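Local structure of glutathione S-transferase enzyme with thioredoxin-like domain (Xenorhabdus nematophila, 4L8E) at residues N146-P150 with E151-Y155; N172-L175 with E176-P179; K214-L217 with E218-Q222; Q221-P224 with A225-A228. The protein binds glutathione and, as a dimeric member of the glutathione S-transferase family, probably transfers it to electrophilic substrates. All blocks are in the same frame, centred on the assembly; numbering follows the deposited sequence.

Contact 1. Residues N146-P150 with E151-Y155; sequences NRYAP and EVVPY
Y148 and V153 meet at about a right angle, the tyrosine ring running across the branched end of the valine. CG1 of V153 comes obliquely to the ring and lies 3.5 Å from CD1 of Y148. CG2 of V153 packs nearer the backbone, 3.7 Å from CB of Y148. The valine thus touches both the ring and the root of the tyrosine. CG of Y148 stands beside its own backbone N (chi1 -53°), which directs the ring to V153. A149 meets V152 across the turn, with CB of A149 3.8 Å from CG2 of V152. E151 lies alongside P150 and points the same way. Its chain bends at chi2 (90°), so that the carboxylate folds back and OE1 of E151 comes to 3.3 Å from CB of A149. The backbone turn is closed by V152 N, which bonds A149 O at 3.0 Å. A weak bond of 3.3 Å follows from V153 N to P150 O. The hydroxyl of Y148 bonds NE2 of H144, and a bound buffer molecule, MES, lies near this tyrosine. Y155 of the second subunit packs edge-to-face on Y148 and touches V152 and V153. The turn lies at the surface, joins helix 118-145 to helix 154-175, and has V153 as N-cap of the second helix at the dimer contact.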
loop_
_atom_site.group_PDB
_atom_site.type_symbol
_atom_site.label_atom_id
_atom_site.label_comp_id
_atom_site.label_asym_id
_atom_site.label_seq_id
_atom_site.Cartn_x
_atom_site.Cartn_y
_atom_site.Cartn_z
ATOM N N ASN A 146 0.598 20.645 -7.302
ATOM C CA ASN A 146 1.426 21.830 -7.101
ATOM C C ASN A 146 2.179 22.238 -8.373
ATOM O O ASN A 146 2.851 23.262 -8.383
ATOM C CB ASN A 146 2.371 21.645 -5.900
ATOM C CG ASN A 146 1.671 21.922 -4.566
ATOM O OD1 ASN A 146 0.780 22.768 -4.490
ATOM N ND2 ASN A 146 2.074 21.212 -3.516
ATOM N N ARG A 147 2.037 21.438 -9.430
ATOM C CA ARG A 147 2.624 21.761 -10.732
ATOM C C ARG A 147 1.700 22.657 -11.544
ATOM O O ARG A 147 2.056 23.105 -12.648
ATOM C CB ARG A 147 2.927 20.475 -11.526
ATOM C CG ARG A 147 3.839 19.506 -10.798
ATOM C CD ARG A 147 3.907 18.145 -11.475
ATOM N NE ARG A 147 4.623 18.202 -12.738
ATOM C CZ ARG A 147 5.903 17.896 -12.916
ATOM N NH1 ARG A 147 6.662 17.462 -11.908
ATOM N NH2 ARG A 147 6.418 17.993 -14.119
ATOM N N TYR A 148 0.524 22.958 -10.988
ATOM C CA TYR A 148 -0.440 23.797 -11.670
ATOM C C TYR A 148 -0.612 25.125 -10.933
ATOM O O TYR A 148 -0.366 25.233 -9.724
ATOM C CB TYR A 148 -1.834 23.160 -11.712
ATOM C CG TYR A 148 -2.017 21.752 -12.259
ATOM C CD1 TYR A 148 -2.924 21.515 -13.281
ATOM C CD2 TYR A 148 -1.313 20.673 -11.754
ATOM C CE1 TYR A 148 -3.139 20.228 -13.779
ATOM C CE2 TYR A 148 -1.525 19.376 -12.247
ATOM C CZ TYR A 148 -2.450 19.175 -13.262
ATOM O OH TYR A 148 -2.699 17.910 -13.770
ATOM N N ALA A 149 -1.081 26.124 -11.662
ATOM C CA ALA A 149 -1.576 27.338 -11.047
ATOM C C ALA A 149 -2.794 26.923 -10.210
ATOM O O ALA A 149 -3.683 26.211 -10.697
ATOM C CB ALA A 149 -1.963 28.329 -12.104
ATOM N N PRO A 150 -2.828 27.337 -8.935
ATOM C CA PRO A 150 -3.890 26.875 -8.029
ATOM C C PRO A 150 -5.304 27.204 -8.523
ATOM O O PRO A 150 -6.228 26.441 -8.234
ATOM C CB PRO A 150 -3.609 27.654 -6.740
ATOM C CG PRO A 150 -2.173 28.020 -6.811
ATOM C CD PRO A 150 -1.860 28.213 -8.258
ATOM N N GLU A 151 -5.456 28.310 -9.249
ATOM C CA GLU A 151 -6.771 28.774 -9.706
ATOM C C GLU A 151 -7.329 27.846 -10.777
ATOM O O GLU A 151 -8.522 27.890 -11.100
ATOM C CB GLU A 151 -6.722 30.198 -10.296
ATOM C CG GLU A 151 -5.634 31.112 -9.772
ATOM C CD GLU A 151 -4.342 31.020 -10.589
ATOM O OE1 GLU A 151 -3.377 30.434 -10.050
ATOM O OE2 GLU A 151 -4.292 31.526 -11.749
ATOM N N VAL A 152 -6.445 27.038 -11.350
ATOM C CA VAL A 152 -6.775 26.186 -12.476
ATOM C C VAL A 152 -7.333 24.838 -11.998
ATOM O O VAL A 152 -8.071 24.168 -12.724
ATOM C CB VAL A 152 -5.506 25.975 -13.337
ATOM C CG1 VAL A 152 -5.728 24.931 -14.394
ATOM C CG2 VAL A 152 -5.069 27.315 -13.952
ATOM N N VAL A 153 -6.974 24.450 -10.779
ATOM C CA VAL A 153 -7.388 23.153 -10.205
ATOM C C VAL A 153 -7.834 23.311 -8.744
ATOM O O VAL A 153 -7.353 22.623 -7.859
ATOM C CB VAL A 153 -6.256 22.103 -10.261
ATOM C CG1 VAL A 153 -6.072 21.590 -11.679
ATOM C CG2 VAL A 153 -4.945 22.677 -9.714
ATOM N N PRO A 154 -8.786 24.218 -8.503
ATOM C CA PRO A 154 -9.152 24.589 -7.132
ATOM C C PRO A 154 -9.690 23.422 -6.325
ATOM O O PRO A 154 -9.329 23.287 -5.151
ATOM C CB PRO A 154 -10.231 25.660 -7.335
ATOM C CG PRO A 154 -10.787 25.381 -8.695
ATOM C CD PRO A 154 -9.624 24.894 -9.507
ATOM N N TYR A 155 -10.493 22.557 -6.936
ATOM C CA TYR A 155 -11.034 21.414 -6.184
ATOM C C TYR A 155 -9.950 20.408 -5.810
ATOM O O TYR A 155 -9.900 19.913 -4.668
ATOM C CB TYR A 155 -12.155 20.725 -6.955
ATOM C CG TYR A 155 -13.473 21.469 -6.914
ATOM C CD1 TYR A 155 -14.204 21.543 -5.733
ATOM C CD2 TYR A 155 -13.988 22.077 -8.044
ATOM C CE1 TYR A 155 -15.425 22.217 -5.682
ATOM C CE2 TYR A 155 -15.202 22.752 -8.005
ATOM C CZ TYR A 155 -15.910 22.811 -6.817
ATOM O OH TYR A 155 -17.110 23.485 -6.762
#

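Contact 2. Residues N172-L175 with E176-P179; sequences NTQL and EKTP
The hydroxyl of T178 meets the edge of the Q174 amide where helix 154-175 ends. NE2 of Q174 bonds OG1 of T178 at 3.0 Å, and the hydroxyl oxygen lies in the amide plane. The bond is nearly straight, 164° at the hydrogen. CG2 of T178 also touches NE2 of Q174, at 3.6 Å. The Q174 chain bends at chi2 (57°), which turns the amide toward the threonine. N172 and E176 bring two flat groups together, with amide and carboxylate planes 67° apart. ND2 of N172 lies 3.3 Å from OE1 of E176. The other carboxylate oxygen, E176 OE2, takes a bond from a water that also donates to T173 O. OD1 of N172 accepts from V213 N at the start of helix 211-221. L175 turns to the same helix and packs on A212 and W216. The chain leaves the helix through two bonds to one carbonyl. Q174 O accepts from both K177 N, at 2.9 Å, and T178 N, at 3.1 Å. OG1 of T178 is also bonded to Y180 O. Q174 therefore holds T178 twice, by backbone and by side chain. Such a hydroxyl, gripped by an amide donor and by a carbonyl, probably has little freedom to rotate, and it ties the helix end to the following loop.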
loop_
_atom_site.group_PDB
_atom_site.type_symbol
_atom_site.label_atom_id
_atom_site.label_comp_id
_atom_site.label_asym_id
_atom_site.label_seq_id
_atom_site.Cartn_x
_atom_site.Cartn_y
_atom_site.Cartn_z
ATOM N N ASN A 172 1.371 12.487 13.477
ATOM C CA ASN A 172 1.776 13.187 14.688
ATOM C C ASN A 172 1.149 12.541 15.924
ATOM O O ASN A 172 1.782 12.404 16.969
ATOM C CB ASN A 172 1.336 14.639 14.618
ATOM C CG ASN A 172 1.939 15.478 15.703
ATOM O OD1 ASN A 172 3.112 15.859 15.629
ATOM N ND2 ASN A 172 1.131 15.818 16.716
ATOM N N THR A 173 -0.119 12.178 15.802
ATOM C CA THR A 173 -0.833 11.550 16.910
ATOM C C THR A 173 -0.134 10.251 17.333
ATOM O O THR A 173 0.025 9.998 18.525
ATOM C CB THR A 173 -2.314 11.352 16.551
ATOM O OG1 THR A 173 -2.934 12.639 16.488
ATOM C CG2 THR A 173 -3.033 10.508 17.589
ATOM N N GLN A 174 0.293 9.434 16.374
ATOM C CA GLN A 174 0.995 8.212 16.737
ATOM C C GLN A 174 2.361 8.502 17.356
ATOM O O GLN A 174 2.766 7.835 18.314
ATOM C CB GLN A 174 1.121 7.280 15.534
ATOM C CG GLN A 174 1.775 5.934 15.857
ATOM C CD GLN A 174 1.060 5.165 16.954
ATOM O OE1 GLN A 174 -0.141 4.976 16.889
ATOM N NE2 GLN A 174 1.804 4.719 17.973
ATOM N N LEU A 175 3.076 9.485 16.813
ATOM C CA LEU A 175 4.439 9.758 17.274
ATOM C C LEU A 175 4.438 10.470 18.642
ATOM O O LEU A 175 5.486 10.594 19.302
ATOM C CB LEU A 175 5.220 10.549 16.205
ATOM C CG LEU A 175 5.530 9.752 14.924
ATOM C CD1 LEU A 175 6.082 10.689 13.865
ATOM C CD2 LEU A 175 6.511 8.634 15.220
ATOM N N GLU A 176 3.271 10.962 19.075
ATOM C CA GLU A 176 3.100 11.416 20.453
ATOM C C GLU A 176 3.071 10.257 21.427
ATOM O O GLU A 176 3.311 10.439 22.621
ATOM C CB GLU A 176 1.792 12.196 20.604
ATOM C CG GLU A 176 1.832 13.577 19.994
ATOM C CD GLU A 176 0.480 14.282 20.079
ATOM O OE1 GLU A 176 0.444 15.508 19.881
ATOM O OE2 GLU A 176 -0.534 13.595 20.332
ATOM N N LYS A 177 2.749 9.070 20.935
ATOM C CA LYS A 177 2.508 7.931 21.810
ATOM C C LYS A 177 3.725 7.032 21.902
ATOM O O LYS A 177 4.004 6.472 22.950
ATOM C CB LYS A 177 1.348 7.094 21.289
ATOM C CG LYS A 177 0.037 7.818 21.274
ATOM C CD LYS A 177 -1.082 6.909 20.805
ATOM C CE LYS A 177 -2.366 7.682 20.659
ATOM N NZ LYS A 177 -3.511 6.752 20.617
ATOM N N THR A 178 4.413 6.885 20.781
ATOM C CA THR A 178 5.561 5.995 20.665
ATOM C C THR A 178 6.717 6.721 19.992
ATOM O O THR A 178 6.507 7.548 19.116
ATOM C CB THR A 178 5.210 4.717 19.829
ATOM O OG1 THR A 178 4.690 5.074 18.540
ATOM C CG2 THR A 178 4.173 3.846 20.531
ATOM N N PRO A 179 7.965 6.370 20.351
ATOM C CA PRO A 179 9.099 7.113 19.790
ATOM C C PRO A 179 9.284 6.937 18.282
ATOM O O PRO A 179 9.697 7.876 17.610
ATOM C CB PRO A 179 10.307 6.569 20.574
ATOM C CG PRO A 179 9.845 5.346 21.247
ATOM C CD PRO A 179 8.367 5.497 21.464
HETATM O O HOH W 1 -1.413 11.026 20.652
HETATM O O HOH W 2 7.962 10.211 18.286
#

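Contact 3. Residues K214-L217 with E218-Q222; sequences KKWL and EKIQQ
I220 and W216 form the packed side of this helix turn. CD1 of I220 lies over one face of the indole, offset toward the rim, in a CH-pi-like position. Its exact distance is doubtful, because CD1 of I220 is modelled closer to CE2 of W216 than carbons can sit. CG of W216 is anti to its backbone N (chi1 169°), which swings the indole out so that one face is turned to I220. NE1 of W216 bonds OD1 of D190, and the buried L217 packs on Y194 and A197, all three on helix 188-197. K219 is also tied: its NZ hydrogen-bonds P179 O, and the lysine makes a cation-pi contact with the Y180 ring. The solvent side is looser. K214 and E218 cross there with an extended lysine, and CE of K214 comes to 3.2 Å from OE2 of E218. The charged atoms stay apart, with NZ of K214 4.4 Å from OE2 of E218. NZ of K214 makes its salt bridge with E208 instead. Regular backbone bonds link the turns, as from I220 N to W216 O at 3.0 Å. The chemistry is therefore divided. Apolar and aromatic groups face helix 188-197, while on the exposed face E218 may add a weaker, longer-range attraction for K214 beside its salt bridge to E208.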
loop_
_atom_site.group_PDB
_atom_site.type_symbol
_atom_site.label_atom_id
_atom_site.label_comp_id
_atom_site.label_asym_id
_atom_site.label_seq_id
_atom_site.Cartn_x
_atom_site.Cartn_y
_atom_site.Cartn_z
ATOM N N LYS A 214 7.982 16.775 13.626
ATOM C CA LYS A 214 9.197 17.582 13.528
ATOM C C LYS A 214 10.348 16.948 14.322
ATOM O O LYS A 214 11.470 16.823 13.821
ATOM C CB LYS A 214 8.944 19.018 14.006
ATOM C CG LYS A 214 10.151 19.915 13.841
ATOM C CD LYS A 214 9.899 21.339 14.273
ATOM C CE LYS A 214 11.162 22.198 14.113
ATOM N NZ LYS A 214 10.838 23.624 14.300
ATOM N N LYS A 215 10.092 16.560 15.566
ATOM C CA LYS A 215 11.162 15.938 16.359
ATOM C C LYS A 215 11.621 14.607 15.776
ATOM O O LYS A 215 12.815 14.298 15.784
ATOM C CB LYS A 215 10.765 15.778 17.834
ATOM C CG LYS A 215 10.575 17.089 18.575
ATOM C CD LYS A 215 10.512 16.856 20.072
ATOM C CE LYS A 215 10.268 18.148 20.855
ATOM N NZ LYS A 215 8.950 18.795 20.534
ATOM N N TRP A 216 10.679 13.814 15.254
ATOM C CA TRP A 216 11.000 12.519 14.659
ATOM C C TRP A 216 11.821 12.711 13.374
ATOM O O TRP A 216 12.788 11.985 13.146
ATOM C CB TRP A 216 9.688 11.756 14.464
ATOM C CG TRP A 216 9.698 10.515 13.656
ATOM C CD1 TRP A 216 9.843 9.236 14.109
ATOM C CD2 TRP A 216 9.472 10.421 12.249
ATOM N NE1 TRP A 216 9.738 8.353 13.068
ATOM C CE2 TRP A 216 9.510 9.057 11.912
ATOM C CE3 TRP A 216 9.243 11.362 11.238
ATOM C CZ2 TRP A 216 9.357 8.610 10.600
ATOM C CZ3 TRP A 216 9.082 10.908 9.934
ATOM C CH2 TRP A 216 9.133 9.551 9.634
ATOM N N LEU A 217 11.483 13.716 12.567
ATOM C CA LEU A 217 12.270 14.014 11.366
ATOM C C LEU A 217 13.708 14.361 11.753
ATOM O O LEU A 217 14.658 13.833 11.179
ATOM C CB LEU A 217 11.665 15.184 10.601
ATOM C CG LEU A 217 10.511 14.869 9.645
ATOM C CD1 LEU A 217 9.883 16.192 9.151
ATOM C CD2 LEU A 217 10.936 14.004 8.464
ATOM N N GLU A 218 13.844 15.239 12.733
ATOM C CA GLU A 218 15.137 15.675 13.238
ATOM C C GLU A 218 15.966 14.486 13.738
ATOM O O GLU A 218 17.174 14.424 13.528
ATOM C CB GLU A 218 14.939 16.736 14.327
ATOM C CG GLU A 218 14.572 18.115 13.754
ATOM C CD GLU A 218 13.976 19.122 14.754
ATOM O OE1 GLU A 218 13.710 18.797 15.939
ATOM O OE2 GLU A 218 13.759 20.270 14.320
ATOM N N LYS A 219 15.308 13.556 14.415
ATOM C CA LYS A 219 15.960 12.373 14.962
ATOM C C LYS A 219 16.493 11.465 13.837
ATOM O O LYS A 219 17.626 10.972 13.889
ATOM C CB LYS A 219 14.912 11.607 15.788
ATOM C CG LYS A 219 15.356 10.363 16.489
ATOM C CD LYS A 219 14.352 9.990 17.602
ATOM C CE LYS A 219 12.991 9.545 17.073
ATOM N NZ LYS A 219 12.052 9.295 18.209
ATOM N N ILE A 220 15.663 11.220 12.835
ATOM C CA ILE A 220 16.041 10.307 11.759
ATOM C C ILE A 220 17.122 10.944 10.866
ATOM O O ILE A 220 18.004 10.261 10.320
ATOM C CB ILE A 220 14.810 9.887 10.963
ATOM C CG1 ILE A 220 13.921 9.010 11.847
ATOM C CG2 ILE A 220 15.199 9.125 9.704
ATOM C CD1 ILE A 220 12.561 8.845 11.322
ATOM N N GLN A 221 17.068 12.262 10.741
ATOM C CA GLN A 221 18.075 13.006 9.990
ATOM C C GLN A 221 19.469 12.837 10.587
ATOM O O GLN A 221 20.476 12.931 9.887
ATOM C CB GLN A 221 17.696 14.485 9.953
ATOM C CG GLN A 221 18.465 15.320 8.961
ATOM C CD GLN A 221 18.064 16.791 9.011
ATOM O OE1 GLN A 221 17.662 17.306 10.060
ATOM N NE2 GLN A 221 18.166 17.473 7.873
ATOM N N GLN A 222 19.537 12.579 11.888
ATOM C CA GLN A 222 20.835 12.411 12.562
ATOM C C GLN A 222 21.492 11.027 12.344
ATOM O O GLN A 222 22.700 10.838 12.596
ATOM C CB GLN A 222 20.690 12.683 14.056
ATOM C CG GLN A 222 20.500 14.171 14.433
ATOM C CD GLN A 222 21.683 15.056 14.039
ATOM O OE1 GLN A 222 21.555 15.929 13.176
ATOM N NE2 GLN A 222 22.838 14.836 14.678
#

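Contact 4. Residues Q221-P224 with A225-A228; sequences QQRP and ATQA
Between helix 211-221 and helix 224-230 the chain turns at R223, the N-cap residue, with phi/psi of -65°/127°. This extended residue breaks the helical path, and P224 begins the next helix. R223 O accepts from Q227 N at 3.2 Å, and from T226 N at 2.9 Å in a weak, bent bond. P224 O bonds A228 N at 2.9 Å. P224 has no N-H to offer, which suits the first turn of a helix. Among the side chains, Q227 reaches back over the turn. Its chain is extended beyond CG, and NE2 of Q227 makes a weak bond of 3.3 Å to Q221 O. T226 comes alongside R223, with OG1 of T226 3.5 Å from CB of R223. The hydroxyl stands beside the backbone N of its own residue (chi1 -54°) and bonds I220 O. CG2 of T226 meets CA of Q221 at 4.2 Å. The methyl of A225 packs against E47 and E48 of helix 37-49, and T226 touches L44 of that helix. NE of R223 forms a salt bridge with E48 of the same helix. I220 O and Q221 O are thus met by T226 and Q227. The T226 hydroxyl bond and the weaker Q227 bond satisfy carbonyls of the preceding helix region across the turn, and R223 ties the turn by charge to the thioredoxin-like domain.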
loop_
_atom_site.group_PDB
_atom_site.type_symbol
_atom_site.label_atom_id
_atom_site.label_comp_id
_atom_site.label_asym_id
_atom_site.label_seq_id
_atom_site.Cartn_x
_atom_site.Cartn_y
_atom_site.Cartn_z
ATOM N N GLN A 221 17.068 12.262 10.741
ATOM C CA GLN A 221 18.075 13.006 9.990
ATOM C C GLN A 221 19.469 12.837 10.587
ATOM O O GLN A 221 20.476 12.931 9.887
ATOM C CB GLN A 221 17.696 14.485 9.953
ATOM C CG GLN A 221 18.465 15.320 8.961
ATOM C CD GLN A 221 18.064 16.791 9.011
ATOM O OE1 GLN A 221 17.662 17.306 10.060
ATOM N NE2 GLN A 221 18.166 17.473 7.873
ATOM N N GLN A 222 19.537 12.579 11.888
ATOM C CA GLN A 222 20.835 12.411 12.562
ATOM C C GLN A 222 21.492 11.027 12.344
ATOM O O GLN A 222 22.700 10.838 12.596
ATOM C CB GLN A 222 20.690 12.683 14.056
ATOM C CG GLN A 222 20.500 14.171 14.433
ATOM C CD GLN A 222 21.683 15.056 14.039
ATOM O OE1 GLN A 222 21.555 15.929 13.176
ATOM N NE2 GLN A 222 22.838 14.836 14.678
ATOM N N ARG A 223 20.716 10.057 11.879
ATOM C CA ARG A 223 21.251 8.726 11.604
ATOM C C ARG A 223 22.279 8.757 10.478
ATOM O O ARG A 223 22.003 9.274 9.391
ATOM C CB ARG A 223 20.113 7.767 11.235
ATOM C CG ARG A 223 19.058 7.632 12.325
ATOM C CD ARG A 223 17.990 6.570 11.939
ATOM N NE ARG A 223 18.571 5.233 11.899
ATOM C CZ ARG A 223 18.722 4.428 12.958
ATOM N NH1 ARG A 223 18.301 4.785 14.165
ATOM N NH2 ARG A 223 19.272 3.240 12.792
ATOM N N PRO A 224 23.490 8.204 10.726
ATOM C CA PRO A 224 24.459 8.210 9.635
ATOM C C PRO A 224 23.944 7.578 8.349
ATOM O O PRO A 224 24.341 8.082 7.300
ATOM C CB PRO A 224 25.647 7.436 10.224
ATOM C CG PRO A 224 25.574 7.716 11.677
ATOM C CD PRO A 224 24.094 7.741 11.986
ATOM N N ALA A 225 23.125 6.527 8.391
ATOM C CA ALA A 225 22.653 5.924 7.143
ATOM C C ALA A 225 21.743 6.888 6.376
ATOM O O ALA A 225 21.690 6.861 5.133
ATOM C CB ALA A 225 21.926 4.614 7.411
ATOM N N THR A 226 21.019 7.740 7.100
ATOM C CA THR A 226 20.189 8.749 6.438
ATOM C C THR A 226 21.068 9.707 5.656
ATOM O O THR A 226 20.839 9.979 4.465
ATOM C CB THR A 226 19.310 9.494 7.446
ATOM O OG1 THR A 226 18.557 8.526 8.191
ATOM C CG2 THR A 226 18.344 10.451 6.720
ATOM N N GLN A 227 22.120 10.182 6.298
ATOM C CA GLN A 227 23.026 11.096 5.623
ATOM C C GLN A 227 23.662 10.412 4.423
ATOM O O GLN A 227 23.862 11.026 3.378
ATOM C CB GLN A 227 24.061 11.626 6.612
ATOM C CG GLN A 227 23.377 12.490 7.682
ATOM C CD GLN A 227 24.312 12.993 8.748
ATOM O OE1 GLN A 227 25.533 12.854 8.646
ATOM N NE2 GLN A 227 23.741 13.583 9.791
ATOM N N ALA A 228 23.986 9.136 4.568
ATOM C CA ALA A 228 24.657 8.399 3.494
ATOM C C ALA A 228 23.724 8.259 2.278
ATOM O O ALA A 228 24.130 8.523 1.135
ATOM C CB ALA A 228 25.070 7.034 3.981
#

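How the contacts relate
Contact 1 is a surface turn at the far end of helix 154-175, its centre about 33 Å from that of contact 2 at the other end of that helix. Contact 1 is mostly apolar and meets the second subunit; no other chain of the assembly touches contacts 2, 3 and 4. Contact 2 is also at the surface but polar and water-bridged. Contacts 3 and 4 are partly buried and share Q221 and Q222. Contacts 2 and 3 touch, by packing and a hydrogen bond; contacts 3 and 4 also touch. Contact 3 adds aromatic packing within the all-helical domain, whereas contact 4 faces helix 37-49 of the thioredoxin-like domain.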